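Local structure of restriction endonuclease EcoP15I, modification subunit (Escherichia coli, 4ZCF) at residues K75-T83 / D543-L551; G576-F585 / P605-F615. The protein methylates the adenine at position 5 of the DNA site 5'-CAGCAG-3' using S-adenosyl-L-methionine, and is needed together with the Res subunit for DNA restriction. All coordinates share one frame; numbering follows the deposited sequence.

Contact 1 of 2, residues K75-T83 / D543-L551; sequences KTLLAEDKT and DTLLTTWCL
Thr548 presents its hydroxyl to the backbone of Leu78, where strand 76-80 crosses residues 543-551 of helix 539-552 at 106°, these segment axes approaching to 6.6 Å. With OG1 lying beside its own backbone N (chi1 -54°), Thr548 OG1 reaches 3.0 Å from Leu78 O, a possible hydrogen bond, yet Thr544 O, one helical turn back, competes for the same proton. Small side chains suit a helix face this near a strand. The methyl CG2 of Thr547 lies 3.4 Å from Leu78 O, and Ala79 CB sits 3.7 Å from Thr544 OG1, whose own polar partner is the carbonyl of Glu540.

Two leucines add apolar contacts around this centre. Leu77 crosses the threonines at about a right angle, CD1 against Thr544 CG2 and CD2 against Thr548 CG2, while Leu78 CD2 meets Leu551 CD2 at 3.9 Å.

Charge gathers around the long, bent chain of Lys82. Lys82 NZ forms a salt bridge with Glu80 OE2 (2.9 Å) and donates to a water that in turn donates to Asp543 O; the carboxylate OD2 of Asp543 remains 4.2 Å from Lys82 NZ, beyond a salt bridge. Glu80 is also held by Asn85 through OE1.

Strand 76-80 is an outermost strand of the large mixed sheet, paired with strand 508-514, while Leu551 also packs on helix 102-113 and Leu546 and Trp549 reach Tyr579 of strand 577-580.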
ATOM      1  N   LYS A  75       5.417  15.963  22.927  1.00 49.21           N
ATOM      2  CA  LYS A  75       5.456  16.435  24.320  1.00 47.86           C
ATOM      3  C   LYS A  75       6.929  16.414  24.829  1.00 49.67           C
ATOM      4  O   LYS A  75       7.171  16.631  26.019  1.00 51.25           O
ATOM      5  CB  LYS A  75       4.680  15.396  25.173  1.00 50.10           C
ATOM      6  CG  LYS A  75       3.306  15.790  25.691  1.00 65.87           C
ATOM      7  CD  LYS A  75       2.765  14.648  26.562  1.00 76.57           C
ATOM      8  CE  LYS A  75       1.478  14.983  27.283  1.00 90.73           C
ATOM      9  NZ  LYS A  75       0.905  13.799  27.986  1.00 95.99           N
ATOM     10  N   THR A  76       7.888  16.055  23.952  1.00 41.46           N
ATOM     11  CA  THR A  76       9.288  15.863  24.314  1.00 38.52           C
ATOM     12  C   THR A  76      10.258  16.623  23.413  1.00 39.15           C
ATOM     13  O   THR A  76       9.868  17.275  22.441  1.00 37.56           O
ATOM     14  CB  THR A  76       9.621  14.344  24.229  1.00 41.28           C
ATOM     15  OG1 THR A  76       9.269  13.835  22.939  1.00 39.66           O
ATOM     16  CG2 THR A  76       8.963  13.510  25.310  1.00 33.34           C
ATOM     17  N   LEU A  77      11.548  16.517  23.750  1.00 34.99           N
ATOM     18  CA  LEU A  77      12.667  17.029  22.980  1.00 33.70           C
ATOM     19  C   LEU A  77      13.609  15.828  22.709  1.00 37.13           C
ATOM     20  O   LEU A  77      13.455  14.759  23.302  1.00 34.53           O
ATOM     21  CB  LEU A  77      13.428  18.144  23.732  1.00 33.50           C
ATOM     22  CG  LEU A  77      12.667  19.345  24.319  1.00 38.38           C
ATOM     23  CD1 LEU A  77      13.648  20.346  24.911  1.00 38.62           C
ATOM     24  CD2 LEU A  77      11.817  20.069  23.261  1.00 38.18           C
ATOM     25  N   LEU A  78      14.606  16.036  21.862  1.00 36.31           N
ATOM     26  CA  LEU A  78      15.606  15.039  21.520  1.00 37.02           C
ATOM     27  C   LEU A  78      17.010  15.559  21.845  1.00 41.83           C
ATOM     28  O   LEU A  78      17.294  16.746  21.695  1.00 41.07           O
ATOM     29  CB  LEU A  78      15.514  14.642  20.029  1.00 36.74           C
ATOM     30  CG  LEU A  78      16.221  13.328  19.651  1.00 40.48           C
ATOM     31  CD1 LEU A  78      15.359  12.137  19.977  1.00 41.48           C
ATOM     32  CD2 LEU A  78      16.649  13.329  18.218  1.00 36.90           C
ATOM     33  N   ALA A  79      17.871  14.657  22.309  1.00 39.49           N
ATOM     34  CA  ALA A  79      19.256  14.949  22.619  1.00 39.98           C
ATOM     35  C   ALA A  79      20.080  13.728  22.309  1.00 44.70           C
ATOM     36  O   ALA A  79      19.548  12.621  22.262  1.00 42.97           O
ATOM     37  CB  ALA A  79      19.414  15.333  24.077  1.00 40.76           C
ATOM     38  N   GLU A  80      21.389  13.948  22.103  1.00 43.11           N
ATOM     39  CA  GLU A  80      22.421  12.962  21.800  1.00 42.41           C
ATOM     40  C   GLU A  80      22.938  12.309  23.044  1.00 48.95           C
ATOM     41  O   GLU A  80      22.892  12.905  24.115  1.00 47.92           O
ATOM     42  CB  GLU A  80      23.651  13.688  21.248  1.00 43.17           C
ATOM     43  CG  GLU A  80      23.525  14.289  19.879  1.00 48.09           C
ATOM     44  CD  GLU A  80      24.880  14.704  19.354  1.00 60.91           C
ATOM     45  OE1 GLU A  80      25.586  13.849  18.771  1.00 49.01           O
ATOM     46  OE2 GLU A  80      25.255  15.878  19.571  1.00 58.47           O
ATOM     47  N   ASP A  81      23.561  11.131  22.880  1.00 49.24           N
ATOM     48  CA  ASP A  81      24.351  10.502  23.930  1.00 50.01           C
ATOM     49  C   ASP A  81      25.732  11.000  23.532  1.00 54.86           C
ATOM     50  O   ASP A  81      26.357  10.412  22.640  1.00 55.32           O
ATOM     51  CB  ASP A  81      24.302   8.961  23.895  1.00 51.29           C
ATOM     52  CG  ASP A  81      25.030   8.301  25.058  1.00 54.30           C
ATOM     53  OD1 ASP A  81      26.134   8.764  25.411  1.00 54.47           O
ATOM     54  OD2 ASP A  81      24.496   7.328  25.610  1.00 58.90           O
ATOM     55  N   LYS A  82      26.143  12.157  24.101  1.00 51.04           N
ATOM     56  CA  LYS A  82      27.418  12.840  23.795  1.00 49.87           C
ATOM     57  C   LYS A  82      28.640  11.939  23.943  1.00 52.44           C
ATOM     58  O   LYS A  82      29.496  11.971  23.067  1.00 52.07           O
ATOM     59  CB  LYS A  82      27.588  14.154  24.597  1.00 51.21           C
ATOM     60  CG  LYS A  82      26.452  15.180  24.437  1.00 54.52           C
ATOM     61  CD  LYS A  82      26.541  16.002  23.149  1.00 57.95           C
ATOM     62  CE  LYS A  82      25.302  16.849  22.934  1.00 58.87           C
ATOM     63  NZ  LYS A  82      25.448  17.772  21.772  1.00 58.53           N
ATOM     64  N   THR A  83      28.707  11.119  25.024  1.00 48.85           N
ATOM     65  CA  THR A  83      29.815  10.182  25.283  1.00 48.86           C
ATOM     66  C   THR A  83      29.938   9.206  24.088  1.00 51.86           C
ATOM     67  O   THR A  83      30.965   9.219  23.391  1.00 51.30           O
ATOM     68  CB  THR A  83      29.657   9.472  26.659  1.00 58.69           C
ATOM     69  OG1 THR A  83      29.293  10.416  27.667  1.00 60.76           O
ATOM     70  CG2 THR A  83      30.925   8.736  27.097  1.00 57.04           C
ATOM     71  N   ASP A 543      22.286  22.164  24.727  1.00 46.24           N
ATOM     72  CA  ASP A 543      22.598  21.137  23.736  1.00 45.18           C
ATOM     73  C   ASP A 543      21.344  20.403  23.268  1.00 48.63           C
ATOM     74  O   ASP A 543      21.232  20.117  22.081  1.00 49.03           O
ATOM     75  CB  ASP A 543      23.659  20.170  24.268  1.00 47.69           C
ATOM     76  CG  ASP A 543      25.073  20.735  24.294  1.00 59.26           C
ATOM     77  OD1 ASP A 543      25.378  21.632  23.457  1.00 58.16           O
ATOM     78  OD2 ASP A 543      25.895  20.242  25.112  1.00 65.69           O
ATOM     79  N   THR A 544      20.382  20.139  24.188  1.00 45.18           N
ATOM     80  CA  THR A 544      19.076  19.548  23.887  1.00 44.78           C
ATOM     81  C   THR A 544      18.290  20.434  22.891  1.00 50.49           C
ATOM     82  O   THR A 544      17.723  19.906  21.938  1.00 52.13           O
ATOM     83  CB  THR A 544      18.302  19.224  25.171  1.00 46.90           C
ATOM     84  OG1 THR A 544      19.133  18.431  26.028  1.00 45.61           O
ATOM     85  CG2 THR A 544      16.989  18.473  24.895  1.00 42.60           C
ATOM     86  N   LEU A 545      18.314  21.766  23.075  1.00 47.08           N
ATOM     87  CA  LEU A 545      17.648  22.741  22.201  1.00 46.78           C
ATOM     88  C   LEU A 545      18.205  22.754  20.804  1.00 49.71           C
ATOM     89  O   LEU A 545      17.438  22.692  19.860  1.00 49.32           O
ATOM     90  CB  LEU A 545      17.742  24.163  22.768  1.00 47.15           C
ATOM     91  CG  LEU A 545      16.911  24.521  23.984  1.00 52.51           C
ATOM     92  CD1 LEU A 545      16.999  26.018  24.223  1.00 53.64           C
ATOM     93  CD2 LEU A 545      15.449  24.125  23.810  1.00 53.31           C
ATOM     94  N   LEU A 546      19.534  22.868  20.667  1.00 46.88           N
ATOM     95  CA  LEU A 546      20.250  22.904  19.384  1.00 46.25           C
ATOM     96  C   LEU A 546      19.909  21.678  18.530  1.00 52.63           C
ATOM     97  O   LEU A 546      19.590  21.834  17.350  1.00 55.52           O
ATOM     98  CB  LEU A 546      21.758  22.980  19.667  1.00 45.68           C
ATOM     99  CG  LEU A 546      22.718  23.050  18.490  1.00 50.35           C
ATOM    100  CD1 LEU A 546      22.476  24.285  17.603  1.00 50.10           C
ATOM    101  CD2 LEU A 546      24.146  23.010  18.985  1.00 52.95           C
ATOM    102  N   THR A 547      19.956  20.477  19.144  1.00 46.73           N
ATOM    103  CA  THR A 547      19.672  19.155  18.574  1.00 45.61           C
ATOM    104  C   THR A 547      18.210  19.080  18.106  1.00 47.92           C
ATOM    105  O   THR A 547      17.959  18.667  16.978  1.00 48.08           O
ATOM    106  CB  THR A 547      20.050  18.056  19.620  1.00 46.02           C
ATOM    107  OG1 THR A 547      21.464  18.114  19.855  1.00 44.45           O
ATOM    108  CG2 THR A 547      19.643  16.637  19.183  1.00 38.00           C
ATOM    109  N   THR A 548      17.264  19.462  18.977  1.00 42.42           N
ATOM    110  CA  THR A 548      15.832  19.487  18.675  1.00 42.11           C
ATOM    111  C   THR A 548      15.547  20.506  17.549  1.00 45.78           C
ATOM    112  O   THR A 548      14.879  20.166  16.589  1.00 46.44           O
ATOM    113  CB  THR A 548      15.031  19.808  19.954  1.00 47.34           C
ATOM    114  OG1 THR A 548      15.392  18.888  20.990  1.00 49.25           O
ATOM    115  CG2 THR A 548      13.532  19.791  19.732  1.00 41.92           C
ATOM    116  N   TRP A 549      16.066  21.732  17.667  1.00 42.37           N
ATOM    117  CA  TRP A 549      15.876  22.797  16.696  1.00 42.73           C
ATOM    118  C   TRP A 549      16.374  22.415  15.329  1.00 47.36           C
ATOM    119  O   TRP A 549      15.684  22.691  14.365  1.00 47.35           O
ATOM    120  CB  TRP A 549      16.545  24.101  17.159  1.00 41.98           C
ATOM    121  CG  TRP A 549      15.833  24.835  18.258  1.00 43.20           C
ATOM    122  CD1 TRP A 549      14.826  24.369  19.057  1.00 46.00           C
ATOM    123  CD2 TRP A 549      16.127  26.158  18.713  1.00 43.59           C
ATOM    124  NE1 TRP A 549      14.471  25.326  19.978  1.00 45.87           N
ATOM    125  CE2 TRP A 549      15.277  26.424  19.812  1.00 48.24           C
ATOM    126  CE3 TRP A 549      17.022  27.161  18.286  1.00 45.28           C
ATOM    127  CZ2 TRP A 549      15.289  27.659  20.483  1.00 48.25           C
ATOM    128  CZ3 TRP A 549      17.045  28.372  18.962  1.00 46.89           C
ATOM    129  CH2 TRP A 549      16.174  28.620  20.032  1.00 47.74           C
ATOM    130  N   CYS A 550      17.560  21.781  15.229  1.00 44.82           N
ATOM    131  CA  CYS A 550      18.124  21.342  13.947  1.00 43.98           C
ATOM    132  C   CYS A 550      17.227  20.295  13.249  1.00 44.39           C
ATOM    133  O   CYS A 550      17.125  20.310  12.029  1.00 44.59           O
ATOM    134  CB  CYS A 550      19.544  20.818  14.137  1.00 44.49           C
ATOM    135  SG  CYS A 550      20.813  22.108  14.244  1.00 48.41           S
ATOM    136  N   LEU A 551      16.596  19.393  14.025  1.00 38.27           N
ATOM    137  CA  LEU A 551      15.728  18.318  13.527  1.00 37.93           C
ATOM    138  C   LEU A 551      14.393  18.908  13.092  1.00 43.21           C
ATOM    139  O   LEU A 551      13.988  18.730  11.935  1.00 41.85           O
ATOM    140  CB  LEU A 551      15.540  17.213  14.605  1.00 37.20           C
ATOM    141  CG  LEU A 551      14.775  15.920  14.212  1.00 39.38           C
ATOM    142  CD1 LEU A 551      15.390  15.215  13.013  1.00 37.82           C
ATOM    143  CD2 LEU A 551      14.572  15.010  15.417  1.00 37.23           C
TER
HETATM  144  O   HOH W   1      23.575  19.944  20.707  1.00 36.37           O

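Contact 2 of 2, residues G576-F585 / P605-F615; sequences GRLYLIAPNF and PNKVVFYGSNF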
ATOM      1  N   GLY A 576      22.497  25.261   5.962  1.00 49.66           N
ATOM      2  CA  GLY A 576      22.172  26.641   5.610  1.00 48.69           C
ATOM      3  C   GLY A 576      21.616  27.528   6.711  1.00 52.43           C
ATOM      4  O   GLY A 576      21.516  28.740   6.512  1.00 52.96           O
ATOM      5  N   ARG A 577      21.218  26.957   7.867  1.00 47.99           N
ATOM      6  CA  ARG A 577      20.690  27.759   8.968  1.00 47.74           C
ATOM      7  C   ARG A 577      21.699  27.989  10.100  1.00 51.15           C
ATOM      8  O   ARG A 577      22.425  27.061  10.474  1.00 50.74           O
ATOM      9  CB  ARG A 577      19.285  27.312   9.451  1.00 49.21           C
ATOM     10  CG  ARG A 577      18.949  25.836   9.320  1.00 59.46           C
ATOM     11  CD  ARG A 577      17.714  25.575   8.473  1.00 64.05           C
ATOM     12  NE  ARG A 577      17.415  24.139   8.391  1.00 75.57           N
ATOM     13  CZ  ARG A 577      17.425  23.410   7.275  1.00 90.65           C
ATOM     14  NH1 ARG A 577      17.713  23.972   6.105  1.00 81.31           N
ATOM     15  NH2 ARG A 577      17.140  22.116   7.319  1.00 72.59           N
ATOM     16  N   LEU A 578      21.777  29.243  10.608  1.00 47.22           N
ATOM     17  CA  LEU A 578      22.703  29.639  11.680  1.00 46.59           C
ATOM     18  C   LEU A 578      21.991  29.865  13.009  1.00 50.51           C
ATOM     19  O   LEU A 578      21.056  30.648  13.082  1.00 50.24           O
ATOM     20  CB  LEU A 578      23.530  30.865  11.268  1.00 46.71           C
ATOM     21  CG  LEU A 578      24.501  31.438  12.306  1.00 51.54           C
ATOM     22  CD1 LEU A 578      25.845  30.693  12.306  1.00 51.61           C
ATOM     23  CD2 LEU A 578      24.726  32.916  12.066  1.00 53.94           C
ATOM     24  N   TYR A 579      22.461  29.196  14.068  1.00 47.37           N
ATOM     25  CA  TYR A 579      21.861  29.267  15.402  1.00 46.23           C
ATOM     26  C   TYR A 579      22.611  30.147  16.393  1.00 48.18           C
ATOM     27  O   TYR A 579      23.809  29.972  16.611  1.00 47.85           O
ATOM     28  CB  TYR A 579      21.640  27.851  15.974  1.00 46.83           C
ATOM     29  CG  TYR A 579      20.748  27.008  15.096  1.00 48.12           C
ATOM     30  CD1 TYR A 579      21.250  26.373  13.957  1.00 50.47           C
ATOM     31  CD2 TYR A 579      19.388  26.889  15.364  1.00 47.80           C
ATOM     32  CE1 TYR A 579      20.421  25.622  13.124  1.00 49.92           C
ATOM     33  CE2 TYR A 579      18.551  26.148  14.533  1.00 47.95           C
ATOM     34  CZ  TYR A 579      19.072  25.522  13.413  1.00 52.60           C
ATOM     35  OH  TYR A 579      18.251  24.800  12.592  1.00 56.15           O
ATOM     36  N   LEU A 580      21.893  31.081  17.013  1.00 43.32           N
ATOM     37  CA  LEU A 580      22.463  31.948  18.041  1.00 41.76           C
ATOM     38  C   LEU A 580      21.651  31.739  19.311  1.00 46.08           C
ATOM     39  O   LEU A 580      20.615  32.379  19.501  1.00 46.05           O
ATOM     40  CB  LEU A 580      22.532  33.436  17.627  1.00 40.73           C
ATOM     41  CG  LEU A 580      22.967  33.798  16.218  1.00 43.81           C
ATOM     42  CD1 LEU A 580      22.749  35.270  15.960  1.00 43.90           C
ATOM     43  CD2 LEU A 580      24.396  33.419  15.949  1.00 44.95           C
ATOM     44  N   ILE A 581      22.100  30.782  20.146  1.00 43.04           N
ATOM     45  CA  ILE A 581      21.451  30.396  21.397  1.00 43.94           C
ATOM     46  C   ILE A 581      22.016  31.178  22.595  1.00 52.15           C
ATOM     47  O   ILE A 581      21.248  31.662  23.425  1.00 51.97           O
ATOM     48  CB  ILE A 581      21.489  28.847  21.642  1.00 46.43           C
ATOM     49  CG1 ILE A 581      21.291  28.031  20.331  1.00 46.80           C
ATOM     50  CG2 ILE A 581      20.530  28.431  22.779  1.00 45.33           C
ATOM     51  CD1 ILE A 581      20.853  26.544  20.426  1.00 49.47           C
ATOM     52  N   ALA A 582      23.352  31.268  22.695  1.00 51.72           N
ATOM     53  CA  ALA A 582      24.065  31.924  23.802  1.00 52.25           C
ATOM     54  C   ALA A 582      23.672  33.410  24.018  1.00 58.84           C
ATOM     55  O   ALA A 582      23.362  34.100  23.037  1.00 58.67           O
ATOM     56  CB  ALA A 582      25.567  31.805  23.589  1.00 52.49           C
ATOM     57  N   PRO A 583      23.668  33.941  25.273  1.00 55.82           N
ATOM     58  CA  PRO A 583      23.381  35.374  25.431  1.00 56.01           C
ATOM     59  C   PRO A 583      24.647  36.185  25.142  1.00 60.69           C
ATOM     60  O   PRO A 583      25.697  35.606  24.833  1.00 60.49           O
ATOM     61  CB  PRO A 583      22.924  35.496  26.895  1.00 57.57           C
ATOM     62  CG  PRO A 583      23.436  34.265  27.585  1.00 61.70           C
ATOM     63  CD  PRO A 583      24.015  33.318  26.568  1.00 57.24           C
ATOM     64  N   ASN A 584      24.553  37.519  25.250  1.00 56.93           N
ATOM     65  CA  ASN A 584      25.685  38.427  25.066  1.00 57.14           C
ATOM     66  C   ASN A 584      26.228  38.508  23.640  1.00 60.96           C
ATOM     67  O   ASN A 584      27.435  38.642  23.456  1.00 60.85           O
ATOM     68  CB  ASN A 584      26.803  38.215  26.136  1.00 57.63           C
ATOM     69  CG  ASN A 584      26.288  38.138  27.559  1.00 81.88           C
ATOM     70  OD1 ASN A 584      25.821  39.129  28.139  1.00 78.43           O
ATOM     71  ND2 ASN A 584      26.328  36.947  28.143  1.00 71.96           N
ATOM     72  N   PHE A 585      25.332  38.483  22.633  1.00 57.97           N
ATOM     73  CA  PHE A 585      25.690  38.663  21.220  1.00 57.85           C
ATOM     74  C   PHE A 585      25.985  40.172  21.045  1.00 65.24           C
ATOM     75  O   PHE A 585      25.163  41.012  21.437  1.00 66.17           O
ATOM     76  CB  PHE A 585      24.551  38.166  20.299  1.00 58.68           C
ATOM     77  CG  PHE A 585      24.759  38.373  18.813  1.00 59.03           C
ATOM     78  CD1 PHE A 585      25.529  37.485  18.071  1.00 61.12           C
ATOM     79  CD2 PHE A 585      24.159  39.441  18.151  1.00 60.09           C
ATOM     80  CE1 PHE A 585      25.713  37.677  16.692  1.00 62.09           C
ATOM     81  CE2 PHE A 585      24.374  39.649  16.778  1.00 62.62           C
ATOM     82  CZ  PHE A 585      25.153  38.771  16.060  1.00 60.63           C
ATOM     83  N   PRO A 605      25.154  30.964   4.855  1.00 62.93           N
ATOM     84  CA  PRO A 605      23.825  30.733   5.454  1.00 62.20           C
ATOM     85  C   PRO A 605      22.736  31.583   4.796  1.00 65.36           C
ATOM     86  O   PRO A 605      23.016  32.643   4.246  1.00 65.26           O
ATOM     87  CB  PRO A 605      24.018  31.084   6.931  1.00 63.86           C
ATOM     88  CG  PRO A 605      25.171  32.006   6.972  1.00 68.58           C
ATOM     89  CD  PRO A 605      25.964  31.875   5.689  1.00 64.53           C
ATOM     90  N   ASN A 606      21.494  31.113   4.856  1.00 60.46           N
ATOM     91  CA  ASN A 606      20.343  31.761   4.231  1.00 59.14           C
ATOM     92  C   ASN A 606      19.223  31.974   5.231  1.00 60.25           C
ATOM     93  O   ASN A 606      18.194  32.570   4.908  1.00 60.57           O
ATOM     94  CB  ASN A 606      19.854  30.909   3.050  1.00 60.33           C
ATOM     95  CG  ASN A 606      19.789  29.431   3.346  1.00 80.33           C
ATOM     96  OD1 ASN A 606      18.832  28.932   3.947  1.00 74.89           O
ATOM     97  ND2 ASN A 606      20.828  28.703   2.956  1.00 71.93           N
ATOM     98  N   LYS A 607      19.434  31.501   6.449  1.00 54.52           N
ATOM     99  CA  LYS A 607      18.468  31.566   7.535  1.00 53.55           C
ATOM    100  C   LYS A 607      19.255  31.729   8.846  1.00 56.33           C
ATOM    101  O   LYS A 607      20.283  31.065   9.031  1.00 55.92           O
ATOM    102  CB  LYS A 607      17.641  30.255   7.534  1.00 54.85           C
ATOM    103  CG  LYS A 607      16.326  30.301   8.291  1.00 60.14           C
ATOM    104  CD  LYS A 607      15.732  28.892   8.360  1.00 68.85           C
ATOM    105  CE  LYS A 607      15.059  28.600   9.679  1.00 68.86           C
ATOM    106  NZ  LYS A 607      14.945  27.150   9.939  1.00 62.85           N
ATOM    107  N   VAL A 608      18.808  32.657   9.720  1.00 51.23           N
ATOM    108  CA  VAL A 608      19.429  32.921  11.036  1.00 49.51           C
ATOM    109  C   VAL A 608      18.361  32.712  12.114  1.00 49.86           C
ATOM    110  O   VAL A 608      17.319  33.369  12.081  1.00 49.83           O
ATOM    111  CB  VAL A 608      20.147  34.304  11.154  1.00 52.44           C
ATOM    112  CG1 VAL A 608      20.896  34.432  12.480  1.00 51.81           C
ATOM    113  CG2 VAL A 608      21.101  34.542   9.990  1.00 52.10           C
ATOM    114  N   VAL A 609      18.591  31.741  13.007  1.00 44.36           N
ATOM    115  CA  VAL A 609      17.681  31.373  14.108  1.00 43.75           C
ATOM    116  C   VAL A 609      18.335  31.741  15.459  1.00 44.93           C
ATOM    117  O   VAL A 609      19.440  31.302  15.739  1.00 43.11           O
ATOM    118  CB  VAL A 609      17.251  29.870  14.059  1.00 47.28           C
ATOM    119  CG1 VAL A 609      16.070  29.584  14.986  1.00 46.60           C
ATOM    120  CG2 VAL A 609      16.946  29.416  12.641  1.00 47.06           C
ATOM    121  N   PHE A 610      17.663  32.542  16.278  1.00 42.36           N
ATOM    122  CA  PHE A 610      18.218  32.933  17.578  1.00 42.69           C
ATOM    123  C   PHE A 610      17.240  32.681  18.728  1.00 45.57           C
ATOM    124  O   PHE A 610      16.026  32.756  18.542  1.00 45.39           O
ATOM    125  CB  PHE A 610      18.728  34.397  17.561  1.00 44.71           C
ATOM    126  CG  PHE A 610      17.637  35.437  17.442  1.00 45.93           C
ATOM    127  CD1 PHE A 610      17.171  35.843  16.196  1.00 48.69           C
ATOM    128  CD2 PHE A 610      17.040  35.976  18.577  1.00 47.19           C
ATOM    129  CE1 PHE A 610      16.116  36.752  16.088  1.00 48.50           C
ATOM    130  CE2 PHE A 610      15.999  36.901  18.463  1.00 49.33           C
ATOM    131  CZ  PHE A 610      15.545  37.277  17.219  1.00 47.01           C
ATOM    132  N   TYR A 611      17.773  32.381  19.912  1.00 41.88           N
ATOM    133  CA  TYR A 611      16.972  32.138  21.110  1.00 41.90           C
ATOM    134  C   TYR A 611      16.514  33.473  21.766  1.00 50.50           C
ATOM    135  O   TYR A 611      17.322  34.172  22.382  1.00 50.98           O
ATOM    136  CB  TYR A 611      17.786  31.261  22.074  1.00 41.60           C
ATOM    137  CG  TYR A 611      17.097  30.873  23.356  1.00 40.32           C
ATOM    138  CD1 TYR A 611      15.755  30.512  23.368  1.00 42.74           C
ATOM    139  CD2 TYR A 611      17.806  30.765  24.542  1.00 40.42           C
ATOM    140  CE1 TYR A 611      15.116  30.134  24.550  1.00 44.43           C
ATOM    141  CE2 TYR A 611      17.176  30.412  25.735  1.00 41.47           C
ATOM    142  CZ  TYR A 611      15.831  30.085  25.733  1.00 49.47           C
ATOM    143  OH  TYR A 611      15.216  29.681  26.895  1.00 52.41           O
ATOM    144  N   GLY A 612      15.220  33.786  21.611  1.00 49.87           N
ATOM    145  CA  GLY A 612      14.523  34.969  22.118  1.00 49.86           C
ATOM    146  C   GLY A 612      14.882  35.427  23.516  1.00 55.52           C
ATOM    147  O   GLY A 612      15.297  36.577  23.690  1.00 55.76           O
ATOM    148  N   SER A 613      14.767  34.520  24.517  1.00 52.66           N
ATOM    149  CA  SER A 613      15.074  34.775  25.938  1.00 52.16           C
ATOM    150  C   SER A 613      16.477  35.361  26.201  1.00 55.99           C
ATOM    151  O   SER A 613      16.651  36.109  27.171  1.00 56.20           O
ATOM    152  CB  SER A 613      14.896  33.503  26.758  1.00 55.60           C
ATOM    153  OG  SER A 613      13.627  33.469  27.391  1.00 65.35           O
ATOM    154  N   ASN A 614      17.467  35.006  25.351  1.00 50.09           N
ATOM    155  CA  ASN A 614      18.858  35.456  25.458  1.00 48.76           C
ATOM    156  C   ASN A 614      19.187  36.656  24.540  1.00 50.59           C
ATOM    157  O   ASN A 614      20.362  37.031  24.401  1.00 47.97           O
ATOM    158  CB  ASN A 614      19.801  34.278  25.195  1.00 46.54           C
ATOM    159  CG  ASN A 614      19.839  33.262  26.298  1.00 57.83           C
ATOM    160  OD1 ASN A 614      19.399  33.505  27.431  1.00 54.59           O
ATOM    161  ND2 ASN A 614      20.415  32.105  26.006  1.00 47.09           N
ATOM    162  N   PHE A 615      18.136  37.248  23.918  1.00 47.50           N
ATOM    163  CA  PHE A 615      18.234  38.396  22.998  1.00 62.03           C
ATOM    164  C   PHE A 615      17.189  39.485  23.332  1.00 94.78           C
ATOM    165  O   PHE A 615      17.491  40.684  23.315  1.00 57.53           O
ATOM    166  CB  PHE A 615      18.080  37.929  21.535  1.00 63.23           C
ATOM    167  CG  PHE A 615      19.313  37.336  20.881  1.00 64.18           C
ATOM    168  CD1 PHE A 615      19.724  36.038  21.172  1.00 66.16           C
ATOM    169  CD2 PHE A 615      20.016  38.045  19.911  1.00 65.91           C
ATOM    170  CE1 PHE A 615      20.840  35.479  20.542  1.00 66.34           C
ATOM    171  CE2 PHE A 615      21.121  37.475  19.266  1.00 68.04           C
ATOM    172  CZ  PHE A 615      21.525  36.198  19.590  1.00 65.50           C
TER
HETATM  173  O   HOH W   2      22.355  37.893  22.801  1.00 50.66           O
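Gly576 O is approached by two backbone amides, Asn606 N at 2.9 Å in the plane of the carbonyl and, weakly, Lys607 N. This opens the pairing of two parallel strands, 577-580 and 607-611, joined through helix 587-598 as a beta-alpha-beta unit. The ladder continues from Leu578 N to Lys607 O, Val609 N to Leu578 O, Leu580 N to Val609 O and Tyr611 N to Leu580 O. Glycine suits position 576, where phi is positive.

On one face, Arg577 CD lies 3.5 Å from Lys607 NZ. The two cations are brought together among acids: Lys607 NZ pairs with Asp553, whereas Arg577 bridges Asp575 and Glu134 of the Res chain. Farther along, Tyr579 lies beside Val609 with CD2 3.9 Å from Val609 CB, its hydroxyl hydrogen-bonded to Asp553.

The other face is apolar and is covered by helix 618-629, where Leu580 and Phe615 touch Leu623. Leu578 and Val608 point the same way, and Leu580 CD1 touches Val608 CG1. Phe615 turns its CZ to within 3.5 Å of Leu580 CB, crossing that side chain at about a right angle. Its ring lies obliquely to that of Phe585, the planes at 34°. Phe610 CG sits between its own backbone N and carbonyl carbon (chi1 68°), which leads the ring away from strand 577-580 and sets CD2 over one face of the Phe615 ring, toward the rim.

Past the strands, a water accepts from Phe585 N, donates to Asn614 O and sits over the centre of the opposite face of Phe615. Asn614, packed alongside Pro583, donates from ND2 to Ile581 O at 2.7 Å, an almost straight bond of 176° with the oxygen in its amide plane.

Overall arrangement
Contact 1 joins an edge strand of the large methyltransferase sheet to helix 539-552, and contact 2 pairs the middle strand of the five-stranded C-terminal sheet with its parallel neighbour. Their centres lie 16 Å apart, and the helix is the link: while its threonines meet the strand of contact 1, Leu546 CB packs 3.8 Å from Ile581 CD1, Cys550 SG 3.7 Å from Tyr579 CE1 and Trp549 CH2 3.7 Å from Tyr611 CB. One helix is thus held between two sheets. Both contacts are remote from the DNA, their nearest atoms about 35 and 36 Å from it; contact 2 instead reaches the Res chain, through Arg577 and Ser613.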